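Local coordinates for DegV family protein (Streptococcus agalactiae, PDB 3LUP) that binds a long-chain fatty acid in a pocket and may take part in lipid transport or fatty acid metabolism, at residues K157-L170 / A269-P283. Numbering follows the deposited sequence.
Sequences KIEGFIVVNDLNHL and ATHLGEGAVAFGITP. With ELA (Elaidic acid), chain B.
F161 and F279 lie side by side on one face of an antiparallel strand pair, 159-163 against 277-283, at the middle of the six-stranded mixed sheet of this DegV-family fold. Their rings lie nearly parallel, planes at 10°, yet are slid apart with centroids 5.1 Å from each other, so overlap is slight. F279 CG sits between its own backbone N and carbonyl carbon (chi1 72°), which carries its ring over to F161 and sets a face against F161 CB. Y204 packs edge-to-face on F161, and I220 of helix 210-224 touches both side chains. V163 and V277 exchange two nearly straight backbone bonds, V163 N to V277 O being 2.7 Å; F161 and F279 also exchange two, these more bent, with N-H...O angles of 149°.

The other face of the sheet meets the fatty acid. The side-chain-less G160 and G280 form a non-hydrogen-bonded pair against the methyl end of the acyl chain, G280 CA lying 3.7 Å from elaidic acid C18. Farther along the acyl chain, toward its carboxylate, L272 CD1 touches C12 while its CD2 packs on I162 CG2. One face of the H271 imidazole lies against C8, and T64 binds its NE2.

Past the strands, water 2 joins helix 168-173 and the loop before it to the end of helix 266-272, donating to D166 O and L272 O and accepting from L170 N. G273, with positive phi, closes the helix and lays its CA over the centre of the H169 ring, 3.3 Å from the centroid. T270 O holds that ring at its edge, accepting from H169 ND1 at 3.0 Å in the ring plane, although the N-H comes from above the T270 carbonyl plane.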
loop_
_atom_site.group_PDB
_atom_site.type_symbol
_atom_site.label_atom_id
_atom_site.label_comp_id
_atom_site.label_asym_id
_atom_site.label_seq_id
_atom_site.Cartn_x
_atom_site.Cartn_y
_atom_site.Cartn_z
ATOM N N LYS A 157 -12.717 -2.971 5.391
ATOM C CA LYS A 157 -13.467 -1.919 4.722
ATOM C C LYS A 157 -12.600 -1.148 3.748
ATOM O O LYS A 157 -13.120 -0.491 2.860
ATOM C CB LYS A 157 -14.132 -0.971 5.722
ATOM C CG LYS A 157 -14.937 -1.630 6.854
ATOM C CD LYS A 157 -16.073 -2.539 6.386
ATOM C CE LYS A 157 -17.333 -1.767 6.060
ATOM N NZ LYS A 157 -18.454 -2.669 5.632
ATOM N N ILE A 158 -11.282 -1.248 3.912
ATOM C CA ILE A 158 -10.322 -0.640 2.997
ATOM C C ILE A 158 -10.552 -1.136 1.565
ATOM O O ILE A 158 -10.914 -2.292 1.344
ATOM C CB ILE A 158 -8.869 -0.907 3.450
ATOM C CG1 ILE A 158 -8.515 -0.031 4.647
ATOM C CG2 ILE A 158 -7.868 -0.619 2.338
ATOM C CD1 ILE A 158 -7.445 -0.603 5.517
ATOM N N GLU A 159 -10.365 -0.247 0.599
ATOM C CA GLU A 159 -10.535 -0.563 -0.806
ATOM C C GLU A 159 -9.420 0.126 -1.553
ATOM O O GLU A 159 -8.988 1.211 -1.153
ATOM C CB GLU A 159 -11.869 -0.014 -1.326
ATOM C CG GLU A 159 -13.133 -0.569 -0.634
ATOM C CD GLU A 159 -13.409 -2.063 -0.919
ATOM O OE1 GLU A 159 -13.035 -2.586 -2.011
ATOM O OE2 GLU A 159 -14.020 -2.708 -0.037
ATOM N N GLY A 160 -8.969 -0.481 -2.645
ATOM C CA GLY A 160 -7.930 0.103 -3.472
ATOM C C GLY A 160 -8.218 -0.179 -4.929
ATOM O O GLY A 160 -8.186 -1.330 -5.355
ATOM N N PHE A 161 -8.514 0.874 -5.687
ATOM C CA PHE A 161 -8.830 0.763 -7.107
ATOM C C PHE A 161 -7.783 1.488 -7.952
ATOM O O PHE A 161 -7.278 2.521 -7.548
ATOM C CB PHE A 161 -10.230 1.315 -7.363
ATOM C CG PHE A 161 -11.340 0.382 -6.926
ATOM C CD1 PHE A 161 -12.124 -0.288 -7.877
ATOM C CD2 PHE A 161 -11.594 0.157 -5.577
ATOM C CE1 PHE A 161 -13.140 -1.167 -7.492
ATOM C CE2 PHE A 161 -12.624 -0.719 -5.181
ATOM C CZ PHE A 161 -13.396 -1.384 -6.146
ATOM N N ILE A 162 -7.468 0.939 -9.122
ATOM C CA ILE A 162 -6.345 1.410 -9.935
ATOM C C ILE A 162 -6.682 1.429 -11.411
ATOM O O ILE A 162 -7.375 0.554 -11.910
ATOM C CB ILE A 162 -5.085 0.489 -9.802
ATOM C CG1 ILE A 162 -4.948 -0.105 -8.389
ATOM C CG2 ILE A 162 -3.810 1.228 -10.249
ATOM C CD1 ILE A 162 -4.274 -1.482 -8.384
ATOM N N VAL A 163 -6.170 2.426 -12.109
ATOM C CA VAL A 163 -6.211 2.430 -13.557
ATOM C C VAL A 163 -4.810 2.751 -14.013
ATOM O O VAL A 163 -4.258 3.792 -13.656
ATOM C CB VAL A 163 -7.207 3.454 -14.127
ATOM C CG1 VAL A 163 -6.994 3.633 -15.644
ATOM C CG2 VAL A 163 -8.629 3.023 -13.813
ATOM N N VAL A 164 -4.225 1.838 -14.775
ATOM C CA VAL A 164 -2.835 1.983 -15.155
ATOM C C VAL A 164 -2.711 2.515 -16.580
ATOM O O VAL A 164 -3.669 2.466 -17.373
ATOM C CB VAL A 164 -2.012 0.675 -14.928
ATOM C CG1 VAL A 164 -2.117 0.236 -13.486
ATOM C CG2 VAL A 164 -2.446 -0.438 -15.874
ATOM N N ASN A 165 -1.536 3.034 -16.899
ATOM C CA ASN A 165 -1.316 3.501 -18.235
ATOM C C ASN A 165 -0.959 2.346 -19.169
ATOM O O ASN A 165 -1.513 2.222 -20.269
ATOM C CB ASN A 165 -0.275 4.597 -18.263
ATOM C CG ASN A 165 -0.311 5.357 -19.540
ATOM O OD1 ASN A 165 0.719 5.553 -20.186
ATOM N ND2 ASN A 165 -1.514 5.772 -19.950
ATOM N N ASP A 166 -0.047 1.489 -18.723
ATOM C CA ASP A 166 0.285 0.293 -19.483
ATOM C C ASP A 166 0.474 -0.915 -18.573
ATOM O O ASP A 166 1.110 -0.840 -17.513
ATOM C CB ASP A 166 1.498 0.526 -20.404
ATOM C CG ASP A 166 2.834 0.327 -19.697
ATOM O OD1 ASP A 166 3.003 0.909 -18.596
ATOM O OD2 ASP A 166 3.698 -0.406 -20.253
ATOM N N LEU A 167 -0.085 -2.028 -19.020
ATOM C CA LEU A 167 -0.262 -3.194 -18.175
ATOM C C LEU A 167 0.948 -4.125 -18.058
ATOM O O LEU A 167 0.926 -5.055 -17.257
ATOM C CB LEU A 167 -1.470 -3.985 -18.669
ATOM C CG LEU A 167 -2.856 -3.387 -18.449
ATOM C CD1 LEU A 167 -3.721 -3.633 -19.677
ATOM C CD2 LEU A 167 -3.486 -3.978 -17.202
ATOM N N ASN A 168 1.990 -3.891 -18.846
ATOM C CA ASN A 168 3.167 -4.755 -18.824
ATOM C C ASN A 168 3.746 -4.924 -17.433
ATOM O O ASN A 168 4.031 -6.044 -17.010
ATOM C CB ASN A 168 4.232 -4.215 -19.770
ATOM C CG ASN A 168 3.671 -3.930 -21.130
ATOM O OD1 ASN A 168 3.415 -4.861 -21.911
ATOM N ND2 ASN A 168 3.420 -2.641 -21.417
ATOM N N HIS A 169 3.902 -3.807 -16.727
ATOM C CA HIS A 169 4.391 -3.821 -15.362
ATOM C C HIS A 169 3.591 -4.775 -14.494
ATOM O O HIS A 169 4.161 -5.659 -13.857
ATOM C CB HIS A 169 4.360 -2.426 -14.776
ATOM C CG HIS A 169 5.303 -1.480 -15.442
ATOM N ND1 HIS A 169 6.475 -1.059 -14.849
ATOM C CD2 HIS A 169 5.246 -0.869 -16.649
ATOM C CE1 HIS A 169 7.102 -0.228 -15.661
ATOM N NE2 HIS A 169 6.377 -0.093 -16.759
ATOM N N LEU A 170 2.271 -4.611 -14.493
ATOM C CA LEU A 170 1.410 -5.480 -13.704
ATOM C C LEU A 170 1.404 -6.947 -14.118
ATOM O O LEU A 170 1.358 -7.826 -13.255
ATOM C CB LEU A 170 -0.007 -4.940 -13.645
ATOM C CG LEU A 170 -0.281 -4.031 -12.443
ATOM C CD1 LEU A 170 -1.714 -3.558 -12.468
ATOM C CD2 LEU A 170 0.025 -4.739 -11.124
ATOM N N ALA A 269 5.556 2.101 -8.349
ATOM C CA ALA A 269 5.817 2.477 -9.739
ATOM C C ALA A 269 6.393 1.293 -10.553
ATOM O O ALA A 269 5.952 1.023 -11.666
ATOM C CB ALA A 269 6.743 3.665 -9.793
ATOM N N THR A 270 7.354 0.579 -9.981
ATOM C CA THR A 270 7.864 -0.660 -10.577
ATOM C C THR A 270 6.769 -1.629 -11.058
ATOM O O THR A 270 6.885 -2.208 -12.133
ATOM C CB THR A 270 8.842 -1.405 -9.608
ATOM O OG1 THR A 270 10.009 -0.602 -9.384
ATOM C CG2 THR A 270 9.282 -2.749 -10.181
ATOM N N HIS A 271 5.714 -1.810 -10.271
ATOM C CA HIS A 271 4.690 -2.805 -10.608
ATOM C C HIS A 271 3.502 -2.221 -11.369
ATOM O O HIS A 271 2.793 -2.933 -12.090
ATOM C CB HIS A 271 4.245 -3.551 -9.347
ATOM C CG HIS A 271 5.348 -4.351 -8.729
ATOM N ND1 HIS A 271 5.631 -5.646 -9.107
ATOM C CD2 HIS A 271 6.284 -4.015 -7.809
ATOM C CE1 HIS A 271 6.671 -6.086 -8.418
ATOM N NE2 HIS A 271 7.082 -5.116 -7.620
ATOM N N LEU A 272 3.301 -0.919 -11.220
ATOM C CA LEU A 272 2.181 -0.260 -11.844
ATOM C C LEU A 272 2.577 0.397 -13.169
ATOM O O LEU A 272 1.749 0.530 -14.077
ATOM C CB LEU A 272 1.592 0.762 -10.872
ATOM C CG LEU A 272 0.249 0.468 -10.201
ATOM C CD1 LEU A 272 0.189 -0.917 -9.558
ATOM C CD2 LEU A 272 -0.087 1.571 -9.203
ATOM N N GLY A 273 3.846 0.785 -13.274
ATOM C CA GLY A 273 4.320 1.573 -14.393
ATOM C C GLY A 273 4.133 3.039 -14.075
ATOM O O GLY A 273 3.482 3.384 -13.074
ATOM N N GLU A 274 4.722 3.899 -14.911
ATOM C CA GLU A 274 4.473 5.330 -14.854
ATOM C C GLU A 274 3.121 5.608 -15.510
ATOM O O GLU A 274 2.640 4.803 -16.320
ATOM C CB GLU A 274 5.592 6.112 -15.560
ATOM C CG GLU A 274 5.419 7.626 -15.531
ATOM C CD GLU A 274 6.691 8.378 -15.871
ATOM O OE1 GLU A 274 7.692 7.711 -16.193
ATOM O OE2 GLU A 274 6.700 9.635 -15.821
ATOM N N GLY A 275 2.524 6.750 -15.159
ATOM C CA GLY A 275 1.205 7.133 -15.640
ATOM C C GLY A 275 0.028 6.472 -14.925
ATOM O O GLY A 275 -1.119 6.660 -15.348
ATOM N N ALA A 276 0.283 5.693 -13.862
ATOM C CA ALA A 276 -0.802 5.039 -13.119
ATOM C C ALA A 276 -1.556 6.017 -12.210
ATOM O O ALA A 276 -0.971 6.992 -11.731
ATOM C CB ALA A 276 -0.275 3.900 -12.319
ATOM N N VAL A 277 -2.855 5.761 -12.004
ATOM C CA VAL A 277 -3.688 6.500 -11.031
ATOM C C VAL A 277 -4.550 5.501 -10.257
ATOM O O VAL A 277 -4.993 4.483 -10.806
ATOM C CB VAL A 277 -4.561 7.625 -11.698
ATOM C CG1 VAL A 277 -5.808 7.052 -12.327
ATOM C CG2 VAL A 277 -4.954 8.696 -10.691
ATOM N N ALA A 278 -4.759 5.781 -8.974
ATOM C CA ALA A 278 -5.469 4.868 -8.079
ATOM C C ALA A 278 -6.200 5.660 -7.024
ATOM O O ALA A 278 -5.936 6.845 -6.835
ATOM C CB ALA A 278 -4.502 3.926 -7.411
ATOM N N PHE A 279 -7.126 5.014 -6.331
ATOM C CA PHE A 279 -7.562 5.557 -5.058
ATOM C C PHE A 279 -7.485 4.476 -3.984
ATOM O O PHE A 279 -7.488 3.278 -4.288
ATOM C CB PHE A 279 -8.957 6.214 -5.131
ATOM C CG PHE A 279 -10.099 5.239 -5.263
ATOM C CD1 PHE A 279 -10.698 5.020 -6.502
ATOM C CD2 PHE A 279 -10.584 4.567 -4.160
ATOM C CE1 PHE A 279 -11.760 4.129 -6.644
ATOM C CE2 PHE A 279 -11.641 3.675 -4.281
ATOM C CZ PHE A 279 -12.236 3.452 -5.532
ATOM N N GLY A 280 -7.398 4.912 -2.731
ATOM C CA GLY A 280 -7.533 4.015 -1.597
ATOM C C GLY A 280 -8.385 4.697 -0.550
ATOM O O GLY A 280 -8.227 5.910 -0.323
ATOM N N ILE A 281 -9.296 3.928 0.059
ATOM C CA ILE A 281 -10.102 4.409 1.179
ATOM C C ILE A 281 -9.811 3.617 2.458
ATOM O O ILE A 281 -9.475 2.425 2.411
ATOM C CB ILE A 281 -11.636 4.412 0.876
ATOM C CG1 ILE A 281 -12.209 2.987 0.886
ATOM C CG2 ILE A 281 -11.958 5.225 -0.416
ATOM C CD1 ILE A 281 -13.707 2.895 0.673
ATOM N N THR A 282 -9.934 4.302 3.589
ATOM C CA THR A 282 -9.711 3.710 4.889
ATOM C C THR A 282 -10.772 4.260 5.817
ATOM O O THR A 282 -11.016 5.467 5.806
ATOM C CB THR A 282 -8.331 4.108 5.470
ATOM O OG1 THR A 282 -7.317 3.805 4.518
ATOM C CG2 THR A 282 -8.034 3.356 6.746
ATOM N N PRO A 283 -11.397 3.384 6.637
ATOM C CA PRO A 283 -12.349 3.849 7.636
ATOM C C PRO A 283 -11.693 4.844 8.588
ATOM O O PRO A 283 -10.536 4.677 8.957
ATOM C CB PRO A 283 -12.693 2.576 8.408
ATOM C CG PRO A 283 -12.326 1.465 7.501
ATOM C CD PRO A 283 -11.181 1.924 6.717
HETATM C CA ELA B . 8.251 -9.183 -3.636
HETATM C C ELA B . 9.104 -10.159 -4.453
HETATM O O ELA B . 9.393 -9.970 -5.671
HETATM C C3 ELA B . 8.874 -7.798 -3.478
HETATM C C4 ELA B . 8.144 -6.982 -2.417
HETATM C C5 ELA B . 7.613 -5.639 -2.958
HETATM C C6 ELA B . 6.242 -5.803 -3.629
HETATM C C7 ELA B . 5.762 -4.665 -4.521
HETATM C C8 ELA B . 4.413 -5.030 -5.153
HETATM C C9 ELA B . 3.508 -3.813 -5.287
HETATM C C10 ELA B . 2.268 -3.843 -6.100
HETATM C C11 ELA B . 1.712 -2.551 -6.665
HETATM C C12 ELA B . 0.221 -2.387 -6.403
HETATM C C13 ELA B . -0.100 -1.281 -5.411
HETATM C C14 ELA B . -1.441 -0.610 -5.675
HETATM C C15 ELA B . -1.646 0.555 -4.695
HETATM C C16 ELA B . -3.080 1.088 -4.657
HETATM C C17 ELA B . -3.702 0.898 -3.278
HETATM C C18 ELA B . -4.598 2.063 -2.876
HETATM O OXT ELA B . 9.518 -11.204 -3.899
HETATM O O HOH W 1 1.194 2.512 -15.808
HETATM O O HOH W 2 1.019 -2.176 -15.018
HETATM O O HOH W 3 3.792 -6.509 -11.149
#